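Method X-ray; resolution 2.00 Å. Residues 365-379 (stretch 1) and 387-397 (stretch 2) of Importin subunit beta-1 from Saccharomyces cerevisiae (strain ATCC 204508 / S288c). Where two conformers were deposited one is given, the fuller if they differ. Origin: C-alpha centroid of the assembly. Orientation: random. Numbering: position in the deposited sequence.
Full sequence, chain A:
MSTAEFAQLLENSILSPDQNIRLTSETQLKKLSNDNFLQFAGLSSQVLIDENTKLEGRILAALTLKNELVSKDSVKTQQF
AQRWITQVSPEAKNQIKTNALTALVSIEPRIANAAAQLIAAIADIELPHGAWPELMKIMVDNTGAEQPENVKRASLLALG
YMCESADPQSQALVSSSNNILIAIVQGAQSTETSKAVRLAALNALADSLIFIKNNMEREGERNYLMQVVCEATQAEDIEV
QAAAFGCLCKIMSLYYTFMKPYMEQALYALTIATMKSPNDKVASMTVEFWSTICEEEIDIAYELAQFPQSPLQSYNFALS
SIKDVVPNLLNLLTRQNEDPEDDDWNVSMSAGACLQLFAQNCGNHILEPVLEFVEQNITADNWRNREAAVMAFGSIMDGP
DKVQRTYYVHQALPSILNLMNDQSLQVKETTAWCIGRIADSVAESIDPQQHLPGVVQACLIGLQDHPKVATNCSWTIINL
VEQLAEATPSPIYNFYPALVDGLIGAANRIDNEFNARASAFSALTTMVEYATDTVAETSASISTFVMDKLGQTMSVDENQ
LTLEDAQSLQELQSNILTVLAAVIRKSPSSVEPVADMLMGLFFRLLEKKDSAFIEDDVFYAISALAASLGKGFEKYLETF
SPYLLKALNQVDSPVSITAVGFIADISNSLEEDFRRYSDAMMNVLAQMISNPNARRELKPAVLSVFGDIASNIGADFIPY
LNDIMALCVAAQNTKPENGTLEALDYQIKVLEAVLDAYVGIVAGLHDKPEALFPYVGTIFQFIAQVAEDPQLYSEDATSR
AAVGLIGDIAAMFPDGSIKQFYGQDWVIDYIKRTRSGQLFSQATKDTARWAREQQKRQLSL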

# COMPACT_ATOMS: atom_id res chain seq x y z
N HIS A 365 -22.63 2.93 19.31
CA HIS A 365 -23.65 3.81 18.74
C HIS A 365 -24.19 3.29 17.41
O HIS A 365 -25.25 3.75 16.97
N ILE A 366 -23.50 2.35 16.75
CA ILE A 366 -23.98 1.83 15.47
C ILE A 366 -25.08 0.78 15.65
O ILE A 366 -25.80 0.49 14.68
N LEU A 367 -25.23 0.23 16.85
CA LEU A 367 -25.99 -1.01 17.03
C LEU A 367 -27.48 -0.84 16.71
O LEU A 367 -28.06 -1.63 15.97
N GLU A 368 -28.12 0.18 17.28
CA GLU A 368 -29.58 0.26 17.23
C GLU A 368 -30.11 0.29 15.80
O GLU A 368 -30.95 -0.55 15.44
N PRO A 369 -29.68 1.23 14.94
CA PRO A 369 -30.23 1.22 13.56
C PRO A 369 -29.88 -0.03 12.77
O PRO A 369 -30.71 -0.54 12.00
N VAL A 370 -28.67 -0.57 12.96
CA VAL A 370 -28.28 -1.77 12.22
C VAL A 370 -29.10 -2.96 12.68
O VAL A 370 -29.66 -3.70 11.87
N LEU A 371 -29.17 -3.18 13.99
CA LEU A 371 -29.94 -4.32 14.50
C LEU A 371 -31.40 -4.22 14.09
O LEU A 371 -32.04 -5.24 13.79
N GLU A 372 -31.94 -3.00 14.04
CA GLU A 372 -33.31 -2.84 13.55
C GLU A 372 -33.42 -3.31 12.10
O GLU A 372 -34.32 -4.08 11.75
N PHE A 373 -32.50 -2.85 11.25
CA PHE A 373 -32.49 -3.28 9.85
C PHE A 373 -32.37 -4.81 9.72
O PHE A 373 -33.10 -5.45 8.96
N VAL A 374 -31.44 -5.40 10.47
CA VAL A 374 -31.24 -6.85 10.43
C VAL A 374 -32.53 -7.56 10.78
O VAL A 374 -33.00 -8.45 10.05
N GLU A 375 -33.14 -7.19 11.92
CA GLU A 375 -34.39 -7.80 12.35
C GLU A 375 -35.46 -7.68 11.29
O GLU A 375 -36.21 -8.62 11.03
N GLN A 376 -35.53 -6.52 10.63
CA GLN A 376 -36.58 -6.31 9.64
C GLN A 376 -36.35 -7.16 8.39
O GLN A 376 -37.32 -7.51 7.71
N ASN A 377 -35.10 -7.50 8.07
CA ASN A 377 -34.81 -8.04 6.74
C ASN A 377 -34.25 -9.46 6.71
O ASN A 377 -34.23 -10.06 5.63
N ILE A 378 -33.82 -10.03 7.83
CA ILE A 378 -33.14 -11.31 7.75
C ILE A 378 -34.09 -12.44 7.34
O ILE A 378 -33.63 -13.47 6.84
N THR A 379 -35.40 -12.25 7.52
CA THR A 379 -36.41 -13.23 7.10
C THR A 379 -37.28 -12.71 5.95
O THR A 379 -38.33 -13.29 5.67
N GLU A 387 -29.70 -10.84 2.09
CA GLU A 387 -28.27 -10.61 1.89
C GLU A 387 -27.84 -9.31 2.55
O GLU A 387 -26.82 -9.27 3.25
N ALA A 388 -28.61 -8.24 2.35
CA ALA A 388 -28.32 -6.98 3.03
C ALA A 388 -28.28 -7.16 4.54
O ALA A 388 -27.43 -6.58 5.22
N ALA A 389 -29.18 -7.98 5.09
CA ALA A 389 -29.23 -8.16 6.53
C ALA A 389 -27.95 -8.79 7.06
O ALA A 389 -27.35 -8.29 8.02
N VAL A 390 -27.50 -9.90 6.45
CA VAL A 390 -26.26 -10.51 6.95
C VAL A 390 -25.06 -9.62 6.65
O VAL A 390 -24.09 -9.60 7.42
N MET A 391 -25.08 -8.89 5.54
CA MET A 391 -24.00 -7.94 5.26
C MET A 391 -23.90 -6.90 6.37
O MET A 391 -22.79 -6.59 6.85
N ALA A 392 -25.03 -6.35 6.81
CA ALA A 392 -25.02 -5.35 7.86
C ALA A 392 -24.55 -5.95 9.18
O ALA A 392 -23.70 -5.37 9.88
N PHE A 393 -25.07 -7.13 9.53
CA PHE A 393 -24.68 -7.74 10.79
C PHE A 393 -23.18 -7.99 10.82
O PHE A 393 -22.50 -7.62 11.78
N GLY A 394 -22.65 -8.61 9.77
CA GLY A 394 -21.22 -8.84 9.71
C GLY A 394 -20.44 -7.54 9.74
O GLY A 394 -19.35 -7.48 10.31
N SER A 395 -20.99 -6.48 9.15
CA SER A 395 -20.31 -5.19 9.10
C SER A 395 -20.25 -4.48 10.44
O SER A 395 -19.50 -3.50 10.55
N ILE A 396 -21.02 -4.90 11.45
CA ILE A 396 -20.89 -4.26 12.77
C ILE A 396 -20.14 -5.14 13.78
O ILE A 396 -20.19 -4.87 14.98
N MET A 397 -19.41 -6.17 13.34
CA MET A 397 -18.74 -7.04 14.30
C MET A 397 -17.42 -6.49 14.79
O MET A 397 -16.81 -7.06 15.70

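The helix of stretch 1 and the helix of stretch 2 run roughly antiparallel, at 151°, with their axes 8.4 Å apart at closest approach. The interface is apolar. No hydrogen bond crosses it, so the fit rests on shape.

The backbones are closest near Val374 and Ala389, whose CA atoms are 4.6 Å apart. They diverge toward the other end, where the CA atoms of Ile366 and Ile396 are 7.3 Å apart. The alanines of stretch 2 face stretch 1 where the backbones come close, and Ile396 fills the wider end.

Ala389 points toward stretch 1, and its CB fits against the backbone at Asn377 and Ile378. Ala389 CB lies 3.6 Å from Ile378 N and 3.8 Å from Asn377 C. Ile378, chi1 t and chi2 t, adds its own CB at 3.9 Å from Ala389 CB. Ile378 CD1 reaches on to Val390 CG1 at 4.4 Å, a looser contact; the CB of Val390 points away.

Val374 (t) points sideways, yet Val374 CG2 presses on the backbone of stretch 2, 3.6 Å from Ala389 O. Val374 CG2 is also 4.2 Å from Ala392 CB and 4.1 Å from Phe393 CB. It thus sits in a hollow formed by these three residues.

Phe373 (t, chi2 86°) points toward the alanine side of stretch 2. Its ring meets Ala388 edge-on, with Phe373 CZ 3.8 Å from Ala388 CB. Phe373 CD2 is 4.2 Å from Ala392 CB. The small alanine side chains leave space for this ring.

Val370 (t) also points in. Val370 CG1 lies between Ala392 CB at 4.0 Å and Ile396 CD1 at 3.6 Å.

Ile396 has the largest covered area of any residue here. It points toward stretch 1 with chi1 p and chi2 t. Ile396 CG2 meets Ile366 CG2 at 3.8 Å; Ile366 is t, p. Its CD1 enters a pocket made by Val370, Leu367 and Leu371. Ile396 CD1 is 4.1 Å from Leu367 CD2 and 4.3 Å from Leu371 CD2. Both leucines are m, t. Both start sideways, but their ends come nearer. Leu371 CD2 also touches Phe393 CE2 at 4.2 Å; Phe393 is t.

No polar side chain bonds across the interface. Asn377 and Ser395 bond back to their own helix. Asn377 (m) turns Asn377 ND2 back to Phe373 O, at 2.9 Å. Ser395 (m) donates from Ser395 OG to Met391 O at 2.8 Å. Glu387 is bonded elsewhere in the structure. Glu368, Glu372 and Glu375 make no contact with stretch 2.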

# COMPACT_ATOMS: atom_id res chain seq x y z
CB HIS A 365 -23.10 5.22 18.55
CG HIS A 365 -22.96 5.99 19.82
ND1 HIS A 365 -21.90 5.82 20.69
CD2 HIS A 365 -23.74 6.95 20.37
CE1 HIS A 365 -22.04 6.63 21.72
NE2 HIS A 365 -23.15 7.33 21.55
CB ILE A 366 -22.82 1.24 14.65
CG1 ILE A 366 -23.20 1.09 13.17
CG2 ILE A 366 -22.39 -0.14 15.17
CD1 ILE A 366 -23.44 2.38 12.46
CB LEU A 367 -25.79 -1.53 18.46
CG LEU A 367 -24.39 -1.99 18.87
CD1 LEU A 367 -24.26 -2.10 20.39
CD2 LEU A 367 -24.06 -3.32 18.24
CB GLU A 368 -30.05 1.46 18.05
CG GLU A 368 -31.57 1.55 18.23
CD GLU A 368 -32.29 2.10 17.01
OE1 GLU A 368 -33.37 1.58 16.67
OE2 GLU A 368 -31.77 3.04 16.38
CB PRO A 369 -29.62 2.49 12.94
CG PRO A 369 -28.41 2.80 13.77
CD PRO A 369 -28.75 2.35 15.16
CB VAL A 370 -26.78 -2.03 12.36
CG1 VAL A 370 -26.42 -3.37 11.74
CG2 VAL A 370 -25.99 -0.90 11.70
CB LEU A 371 -29.80 -4.40 16.02
CG LEU A 371 -28.41 -4.79 16.51
CD1 LEU A 371 -28.31 -4.64 18.02
CD2 LEU A 371 -28.05 -6.22 16.07
CB GLU A 372 -33.75 -1.39 13.69
CG GLU A 372 -35.26 -1.19 13.54
CD GLU A 372 -35.67 0.27 13.48
OE1 GLU A 372 -34.92 1.12 14.00
OE2 GLU A 372 -36.74 0.55 12.91
CB PHE A 373 -31.35 -2.58 9.12
CG PHE A 373 -31.26 -2.90 7.67
CD1 PHE A 373 -32.01 -2.19 6.74
CD2 PHE A 373 -30.42 -3.91 7.22
CE1 PHE A 373 -31.92 -2.48 5.40
CE2 PHE A 373 -30.33 -4.20 5.87
CZ PHE A 373 -31.09 -3.49 4.96
CB VAL A 374 -30.09 -7.26 11.36
CG1 VAL A 374 -29.95 -8.78 11.43
CG2 VAL A 374 -28.79 -6.65 10.91
CB GLU A 375 -34.85 -7.16 13.67
CG GLU A 375 -36.22 -7.64 14.16
CD GLU A 375 -36.66 -6.97 15.46
OE1 GLU A 375 -36.76 -5.72 15.49
OE2 GLU A 375 -36.89 -7.69 16.45
CB GLN A 376 -36.66 -4.83 9.25
CG GLN A 376 -38.08 -4.32 9.06
CD GLN A 376 -38.85 -4.27 10.37
OE1 GLN A 376 -38.51 -3.51 11.28
NE2 GLN A 376 -39.89 -5.09 10.48
CB ASN A 377 -33.84 -7.10 6.01
CG ASN A 377 -34.51 -5.80 5.62
OD1 ASN A 377 -35.27 -5.75 4.65
ND2 ASN A 377 -34.25 -4.75 6.38
CB ILE A 378 -32.42 -11.60 9.08
CG1 ILE A 378 -31.45 -12.76 8.93
CG2 ILE A 378 -33.42 -11.87 10.19
CD1 ILE A 378 -30.32 -12.71 9.91
CB THR A 379 -37.31 -13.63 8.27
OG1 THR A 379 -37.92 -12.47 8.84
CG2 THR A 379 -36.51 -14.37 9.33
CB GLU A 387 -27.94 -10.60 0.40
CG GLU A 387 -26.44 -10.70 0.08
CD GLU A 387 -25.71 -9.37 0.22
OE1 GLU A 387 -26.37 -8.31 0.21
OE2 GLU A 387 -24.46 -9.39 0.33
CB ALA A 388 -29.37 -5.93 2.64
CB ALA A 389 -30.45 -9.00 6.91
CB VAL A 390 -26.04 -11.94 6.41
CG1 VAL A 390 -26.95 -12.92 7.10
CG2 VAL A 390 -26.21 -12.01 4.89
CB MET A 391 -24.24 -7.25 3.91
CG MET A 391 -23.15 -6.24 3.53
SD MET A 391 -21.50 -7.00 3.37
CE MET A 391 -20.49 -5.53 3.41
CB ALA A 392 -26.42 -4.73 8.00
CB PHE A 393 -25.45 -9.03 11.03
CG PHE A 393 -25.31 -9.54 12.44
CD1 PHE A 393 -24.25 -10.35 12.78
CD2 PHE A 393 -26.21 -9.17 13.41
CE1 PHE A 393 -24.12 -10.81 14.08
CE2 PHE A 393 -26.08 -9.62 14.70
CZ PHE A 393 -25.03 -10.44 15.04
CB SER A 395 -20.98 -4.28 8.08
OG SER A 395 -20.71 -4.70 6.76
CB ILE A 396 -22.25 -3.80 13.33
CG1 ILE A 396 -23.21 -4.98 13.52
CG2 ILE A 396 -22.85 -2.74 12.43
CD1 ILE A 396 -24.40 -4.66 14.42
CB MET A 397 -18.54 -8.43 13.68
CG MET A 397 -19.84 -9.23 13.60
SD MET A 397 -20.50 -9.59 15.24
CE MET A 397 -21.82 -8.38 15.35